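Local coordinates for 3-oxo-glucose-6-phosphate:glutamate aminotransferase (Bacillus subtilis subsp. subtilis, PDB 4K2B), which catalyses the reversible pyridoxal phosphate-dependent transfer of an amino group from glutamate to 3-dehydroglucose 6-phosphate, yielding kanosamine 6-phosphate for antibiotic synthesis, at residues W348-I353 / V410-L415; G335-P340 / H433-E438. All coordinates share one frame; numbering follows the deposited sequence.

Contact 1: W348-I353 / V410-L415; sequences WHLFPI and VLHLPL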
loop_
_atom_site.group_PDB
_atom_site.type_symbol
_atom_site.label_atom_id
_atom_site.label_comp_id
_atom_site.label_asym_id
_atom_site.label_seq_id
_atom_site.Cartn_x
_atom_site.Cartn_y
_atom_site.Cartn_z
ATOM N N TRP B 348 -14.657 3.688 -21.393
ATOM C CA TRP B 348 -13.545 3.669 -22.331
ATOM C C TRP B 348 -12.173 3.753 -21.674
ATOM O O TRP B 348 -11.339 4.570 -22.067
ATOM C CB TRP B 348 -13.723 4.823 -23.322
ATOM C CG TRP B 348 -15.071 4.792 -23.988
ATOM C CD1 TRP B 348 -16.133 5.637 -23.763
ATOM C CD2 TRP B 348 -15.515 3.850 -24.967
ATOM N NE1 TRP B 348 -17.202 5.282 -24.558
ATOM C CE2 TRP B 348 -16.846 4.188 -25.306
ATOM C CE3 TRP B 348 -14.909 2.772 -25.615
ATOM C CZ2 TRP B 348 -17.578 3.472 -26.245
ATOM C CZ3 TRP B 348 -15.645 2.059 -26.544
ATOM C CH2 TRP B 348 -16.960 2.414 -26.851
ATOM N N HIS B 349 -11.951 2.931 -20.652
ATOM C CA HIS B 349 -10.639 2.841 -20.034
ATOM C C HIS B 349 -9.635 2.348 -21.074
ATOM O O HIS B 349 -8.521 2.873 -21.177
ATOM C CB HIS B 349 -10.663 1.905 -18.820
ATOM C CG HIS B 349 -9.308 1.641 -18.249
ATOM N ND1 HIS B 349 -8.554 2.622 -17.649
ATOM C CD2 HIS B 349 -8.552 0.516 -18.219
ATOM C CE1 HIS B 349 -7.401 2.111 -17.255
ATOM N NE2 HIS B 349 -7.376 0.834 -17.591
ATOM N N LEU B 350 -10.064 1.356 -21.856
ATOM C CA LEU B 350 -9.298 0.803 -22.978
ATOM C C LEU B 350 -10.212 0.753 -24.206
ATOM O O LEU B 350 -11.435 0.723 -24.067
ATOM C CB LEU B 350 -8.782 -0.604 -22.629
ATOM C CG LEU B 350 -7.613 -0.642 -21.639
ATOM C CD1 LEU B 350 -7.621 -1.913 -20.809
ATOM C CD2 LEU B 350 -6.286 -0.501 -22.373
ATOM N N PHE B 351 -9.633 0.755 -25.405
ATOM C CA PHE B 351 -10.439 0.749 -26.629
ATOM C C PHE B 351 -10.215 -0.514 -27.467
ATOM O O PHE B 351 -9.230 -0.616 -28.203
ATOM C CB PHE B 351 -10.158 1.989 -27.486
ATOM C CG PHE B 351 -11.094 2.131 -28.653
ATOM C CD1 PHE B 351 -12.330 2.761 -28.494
ATOM C CD2 PHE B 351 -10.761 1.620 -29.901
ATOM C CE1 PHE B 351 -13.219 2.892 -29.564
ATOM C CE2 PHE B 351 -11.644 1.748 -30.983
ATOM C CZ PHE B 351 -12.872 2.378 -30.812
ATOM N N PRO B 352 -11.131 -1.484 -27.351
ATOM C CA PRO B 352 -10.962 -2.767 -28.034
ATOM C C PRO B 352 -11.639 -2.862 -29.403
ATOM O O PRO B 352 -12.837 -2.657 -29.515
ATOM C CB PRO B 352 -11.630 -3.742 -27.070
ATOM C CG PRO B 352 -12.702 -2.940 -26.431
ATOM C CD PRO B 352 -12.195 -1.533 -26.331
ATOM N N ILE B 353 -10.866 -3.185 -30.433
ATOM C CA ILE B 353 -11.440 -3.560 -31.722
ATOM C C ILE B 353 -11.108 -5.030 -31.902
ATOM O O ILE B 353 -10.275 -5.561 -31.174
ATOM C CB ILE B 353 -10.849 -2.736 -32.890
ATOM C CG1 ILE B 353 -9.404 -3.135 -33.158
ATOM C CG2 ILE B 353 -10.901 -1.230 -32.583
ATOM C CD1 ILE B 353 -8.798 -2.420 -34.355
ATOM N N VAL B 410 -8.809 -9.626 -30.146
ATOM C CA VAL B 410 -8.856 -8.280 -29.593
ATOM C C VAL B 410 -7.552 -7.498 -29.801
ATOM O O VAL B 410 -6.440 -8.039 -29.719
ATOM C CB VAL B 410 -9.294 -8.283 -28.097
ATOM C CG1 VAL B 410 -8.204 -8.861 -27.207
ATOM C CG2 VAL B 410 -9.681 -6.874 -27.636
ATOM N N LEU B 411 -7.706 -6.217 -30.104
ATOM C CA LEU B 411 -6.568 -5.338 -30.296
ATOM C C LEU B 411 -6.905 -3.988 -29.697
ATOM O O LEU B 411 -7.903 -3.385 -30.057
ATOM C CB LEU B 411 -6.247 -5.187 -31.783
ATOM C CG LEU B 411 -5.028 -4.306 -32.087
ATOM C CD1 LEU B 411 -3.820 -4.878 -31.408
ATOM C CD2 LEU B 411 -4.793 -4.196 -33.581
ATOM N N HIS B 412 -6.089 -3.526 -28.764
ATOM C CA HIS B 412 -6.353 -2.239 -28.133
ATOM C C HIS B 412 -5.616 -1.096 -28.820
ATOM O O HIS B 412 -4.407 -1.180 -29.073
ATOM C CB HIS B 412 -6.040 -2.283 -26.637
ATOM C CG HIS B 412 -6.933 -3.210 -25.879
ATOM N ND1 HIS B 412 -6.522 -4.454 -25.450
ATOM C CD2 HIS B 412 -8.235 -3.098 -25.518
ATOM C CE1 HIS B 412 -7.526 -5.063 -24.843
ATOM N NE2 HIS B 412 -8.579 -4.261 -24.873
ATOM N N LEU B 413 -6.367 -0.040 -29.128
ATOM C CA LEU B 413 -5.806 1.162 -29.730
ATOM C C LEU B 413 -5.538 2.200 -28.656
ATOM O O LEU B 413 -6.279 2.275 -27.673
ATOM C CB LEU B 413 -6.778 1.742 -30.752
ATOM C CG LEU B 413 -7.327 0.776 -31.799
ATOM C CD1 LEU B 413 -8.194 1.540 -32.799
ATOM C CD2 LEU B 413 -6.189 0.047 -32.497
ATOM N N PRO B 414 -4.488 3.018 -28.848
ATOM C CA PRO B 414 -4.163 4.062 -27.872
ATOM C C PRO B 414 -5.369 4.956 -27.591
ATOM O O PRO B 414 -6.056 5.366 -28.528
ATOM C CB PRO B 414 -3.049 4.863 -28.558
ATOM C CG PRO B 414 -2.437 3.913 -29.543
ATOM C CD PRO B 414 -3.562 3.010 -29.996
ATOM N N LEU B 415 -5.633 5.218 -26.312
ATOM C CA LEU B 415 -6.711 6.114 -25.914
ATOM C C LEU B 415 -6.506 6.499 -24.437
ATOM O O LEU B 415 -6.572 5.660 -23.546
ATOM C CB LEU B 415 -8.096 5.466 -26.180
ATOM C CG LEU B 415 -9.386 6.287 -26.041
ATOM C CD1 LEU B 415 -10.588 5.563 -26.648
ATOM C CD2 LEU B 415 -9.705 6.667 -24.597
HETATM O O HOH W 1 -6.480 3.000 -23.384
HETATM O O HOH W 2 -6.967 1.238 -25.369
#
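Phe351 and Ile353 meet Leu411 and Leu413 along a short antiparallel two-strand ladder, 351-354 with 410-413, in the smaller domain of the aspartate aminotransferase fold. The rungs are backbone bonds: Ile353 N to Leu411 O (3.0 Å), Leu411 N to Ile353 O (2.9 Å) and Leu413 N to Phe351 O. Beyond them the strands part, and a water takes over, accepting from Phe351 N and donating to Leu413 O.

Ile353 has CG1 between its own backbone N and carbonyl carbon (chi1 71°), which lays this branch beside the side chain of Leu411, both pointing the same way. Its CG2 meets Leu413 CD1 at 3.9 Å, the two side chains crossing at about a right angle. The same Leu413 methyl also leans on Phe351 CD2, so this leucine fills the notch between aromatic and isoleucine. Phe351 swings CG anti to its backbone N (chi1 -172°), and Leu415 lies across the root of its ring, with CD1 3.7 Å from Phe351 CB. The other methyl of Leu415, CD2, touches the carbonyl oxygen of Trp348. Branched and aromatic groups suit this buried face because helix 310-327 packs on it through Ala321 and Tyr324.

On the face of Pro352 and His412 the missing N-H of Pro352 costs this ladder no rung, since it stands in a non-hydrogen-bonded pair. Before the strand, His349 heads toward the cofactor site: ND1 bonds Asn248 OD1, and its side chain touches Gln225, a pyridoxal phosphate ligand. His412 instead meets Tyr199 edge-to-face, while its CD2 rests 3.7 Å from Pro352 CA and 3.8 Å from Pro352 CB.

Contact 2: G335-P340 / H433-E438; sequences GYIELP and HVIKQE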
loop_
_atom_site.group_PDB
_atom_site.type_symbol
_atom_site.label_atom_id
_atom_site.label_comp_id
_atom_site.label_asym_id
_atom_site.label_seq_id
_atom_site.Cartn_x
_atom_site.Cartn_y
_atom_site.Cartn_z
ATOM N N GLY B 335 -16.081 -5.722 -43.393
ATOM C CA GLY B 335 -15.864 -6.927 -42.610
ATOM C C GLY B 335 -14.437 -7.175 -42.154
ATOM O O GLY B 335 -14.103 -8.282 -41.733
ATOM N N TYR B 336 -13.585 -6.158 -42.226
ATOM C CA TYR B 336 -12.185 -6.343 -41.862
ATOM C C TYR B 336 -11.975 -6.385 -40.348
ATOM O O TYR B 336 -11.148 -7.143 -39.849
ATOM C CB TYR B 336 -11.318 -5.246 -42.467
ATOM C CG TYR B 336 -11.227 -5.277 -43.972
ATOM C CD1 TYR B 336 -11.790 -6.309 -44.706
ATOM C CD2 TYR B 336 -10.563 -4.272 -44.661
ATOM C CE1 TYR B 336 -11.704 -6.335 -46.082
ATOM C CE2 TYR B 336 -10.469 -4.290 -46.035
ATOM C CZ TYR B 336 -11.040 -5.324 -46.741
ATOM O OH TYR B 336 -10.945 -5.339 -48.114
ATOM N N ILE B 337 -12.710 -5.552 -39.621
ATOM C CA ILE B 337 -12.586 -5.506 -38.173
ATOM C C ILE B 337 -13.957 -5.405 -37.540
ATOM O O ILE B 337 -14.953 -5.174 -38.230
ATOM C CB ILE B 337 -11.807 -4.273 -37.707
ATOM C CG1 ILE B 337 -12.610 -3.006 -38.027
ATOM C CG2 ILE B 337 -10.420 -4.239 -38.321
ATOM C CD1 ILE B 337 -12.006 -1.715 -37.479
ATOM N N GLU B 338 -13.999 -5.577 -36.222
ATOM C CA GLU B 338 -15.193 -5.272 -35.444
ATOM C C GLU B 338 -14.890 -4.122 -34.501
ATOM O O GLU B 338 -13.872 -4.128 -33.815
ATOM C CB GLU B 338 -15.659 -6.477 -34.636
ATOM C CG GLU B 338 -16.294 -7.566 -35.461
ATOM C CD GLU B 338 -17.230 -8.432 -34.635
ATOM O OE1 GLU B 338 -18.174 -7.878 -34.020
ATOM O OE2 GLU B 338 -17.013 -9.662 -34.598
ATOM N N LEU B 339 -15.785 -3.144 -34.472
ATOM C CA LEU B 339 -15.625 -1.980 -33.619
ATOM C C LEU B 339 -16.534 -2.123 -32.417
ATOM O O LEU B 339 -17.595 -2.741 -32.505
ATOM C CB LEU B 339 -15.985 -0.702 -34.381
ATOM C CG LEU B 339 -15.031 -0.235 -35.482
ATOM C CD1 LEU B 339 -15.782 0.634 -36.504
ATOM C CD2 LEU B 339 -13.864 0.524 -34.868
ATOM N N PRO B 340 -16.126 -1.543 -31.282
ATOM C CA PRO B 340 -17.027 -1.550 -30.124
ATOM C C PRO B 340 -18.272 -0.702 -30.405
ATOM O O PRO B 340 -18.284 0.113 -31.333
ATOM C CB PRO B 340 -16.169 -0.937 -29.008
ATOM C CG PRO B 340 -15.204 -0.051 -29.725
ATOM C CD PRO B 340 -14.931 -0.712 -31.063
ATOM N N HIS B 433 -4.198 1.213 -43.985
ATOM C CA HIS B 433 -3.143 0.711 -44.861
ATOM C C HIS B 433 -2.765 -0.759 -44.642
ATOM O O HIS B 433 -2.667 -1.528 -45.603
ATOM C CB HIS B 433 -1.887 1.574 -44.749
ATOM C CG HIS B 433 -0.831 1.224 -45.754
ATOM N ND1 HIS B 433 0.293 0.496 -45.431
ATOM C CD2 HIS B 433 -0.743 1.484 -47.080
ATOM C CE1 HIS B 433 1.036 0.333 -46.511
ATOM N NE2 HIS B 433 0.428 0.922 -47.527
ATOM N N VAL B 434 -2.544 -1.146 -43.388
ATOM C CA VAL B 434 -2.040 -2.485 -43.104
ATOM C C VAL B 434 -3.089 -3.583 -43.301
ATOM O O VAL B 434 -2.762 -4.698 -43.702
ATOM C CB VAL B 434 -1.406 -2.583 -41.693
ATOM C CG1 VAL B 434 -0.299 -1.555 -41.539
ATOM C CG2 VAL B 434 -2.450 -2.382 -40.621
ATOM N N ILE B 435 -4.351 -3.258 -43.044
ATOM C CA ILE B 435 -5.410 -4.261 -43.067
ATOM C C ILE B 435 -5.959 -4.487 -44.474
ATOM O O ILE B 435 -6.305 -3.536 -45.180
ATOM C CB ILE B 435 -6.538 -3.910 -42.069
ATOM C CG1 ILE B 435 -6.006 -4.013 -40.642
ATOM C CG2 ILE B 435 -7.724 -4.832 -42.244
ATOM C CD1 ILE B 435 -7.014 -3.660 -39.586
ATOM N N LYS B 436 -6.019 -5.756 -44.874
ATOM C CA LYS B 436 -6.402 -6.134 -46.235
ATOM C C LYS B 436 -7.236 -7.425 -46.299
ATOM O O LYS B 436 -7.801 -7.746 -47.348
ATOM C CB LYS B 436 -5.159 -6.280 -47.124
ATOM C CG LYS B 436 -4.409 -4.986 -47.405
ATOM C CD LYS B 436 -2.920 -5.263 -47.491
ATOM C CE LYS B 436 -2.121 -3.987 -47.646
ATOM N NZ LYS B 436 -0.703 -4.234 -47.269
ATOM N N GLN B 437 -7.304 -8.166 -45.193
ATOM C CA GLN B 437 -8.108 -9.394 -45.141
ATOM C C GLN B 437 -9.298 -9.265 -44.181
ATOM O O GLN B 437 -9.244 -8.507 -43.210
ATOM C CB GLN B 437 -7.255 -10.602 -44.724
ATOM C CG GLN B 437 -6.073 -10.928 -45.627
ATOM C CD GLN B 437 -5.407 -12.249 -45.251
ATOM O OE1 GLN B 437 -5.989 -13.066 -44.532
ATOM N NE2 GLN B 437 -4.183 -12.461 -45.734
ATOM N N GLU B 438 -10.364 -10.017 -44.449
ATOM C CA GLU B 438 -11.526 -10.053 -43.560
ATOM C C GLU B 438 -11.249 -10.884 -42.298
ATOM O O GLU B 438 -10.159 -11.430 -42.141
ATOM C CB GLU B 438 -12.750 -10.605 -44.298
ATOM C CG GLU B 438 -13.264 -9.709 -45.421
ATOM C CD GLU B 438 -14.603 -10.173 -45.975
ATOM O OE1 GLU B 438 -15.159 -11.167 -45.449
ATOM O OE2 GLU B 438 -15.095 -9.540 -46.938
#
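The backbone oxygen of Gln437 is met by three carbons of Tyr336, obliquely to the ring: CD1 at 3.7 Å, with CB and CG slightly farther off. This is van der Waals contact, and the C-terminal tail wraps round the tyrosine ring as it leaves helix 421-434, touching one face, the edge and oblique positions. The backbone carbonyl carbon of Lys436 lies over that face, whereas Glu438 comes in at the edge, its CG in the ring plane and 3.8 Å from Tyr336 CD1. Glu438 thus offers the aliphatic part of its chain to the ring.

Deeper in, Ile435, the first residue to leave the helical backbone, points toward 335-340 and supplies the apolar filling. Its CG2, anti to its backbone N, reaches Tyr336 CB at 3.6 Å. The other branch ends in CD1, which meets Ile337 CG2 at 3.7 Å where the two isoleucines cross at about a right angle.

Gly335 suits the turn, since without a side chain it takes a positive phi (73°) at little cost; it is the C' residue of a Schellman motif ending helix 329-333, with Tyr336 N bonded to Leu331 O and Gly335 N to Gln332 O. It is also hydrogen-bonded through its backbone to Ile439, the residue after Glu438. Because 335-340 and 433-438 meet through van der Waals contacts, their cohesion is probably mainly dispersive, resting on the fit of the Tyr336 ring against Ile435 and the aliphatic part of Glu438, with Ile337 adding a smaller share.

How the contacts relate
From the N terminus, the chain passes through the extra N-terminal domain and the large seven-stranded sheet before helices 310-327 and 329-333 lead into 335-340. Strand 351-354 follows, and helices 360-371, 389-394 and 401-409 intervene before strand 410-413 returns to close contact 1. Helix 421-434 then brings the C-terminal tail back to 335-340, closing contact 2. The smaller loop therefore lies wholly within the larger one, without crossing. The two contacts, with centres about 15 Å apart, meet directly through Glu338 and Pro340, which pack on Ile353 and on Trp348, Phe351 and Pro352 respectively. Contact 1 joins strands in the interior; contact 2 fastens the chain's end near the surface.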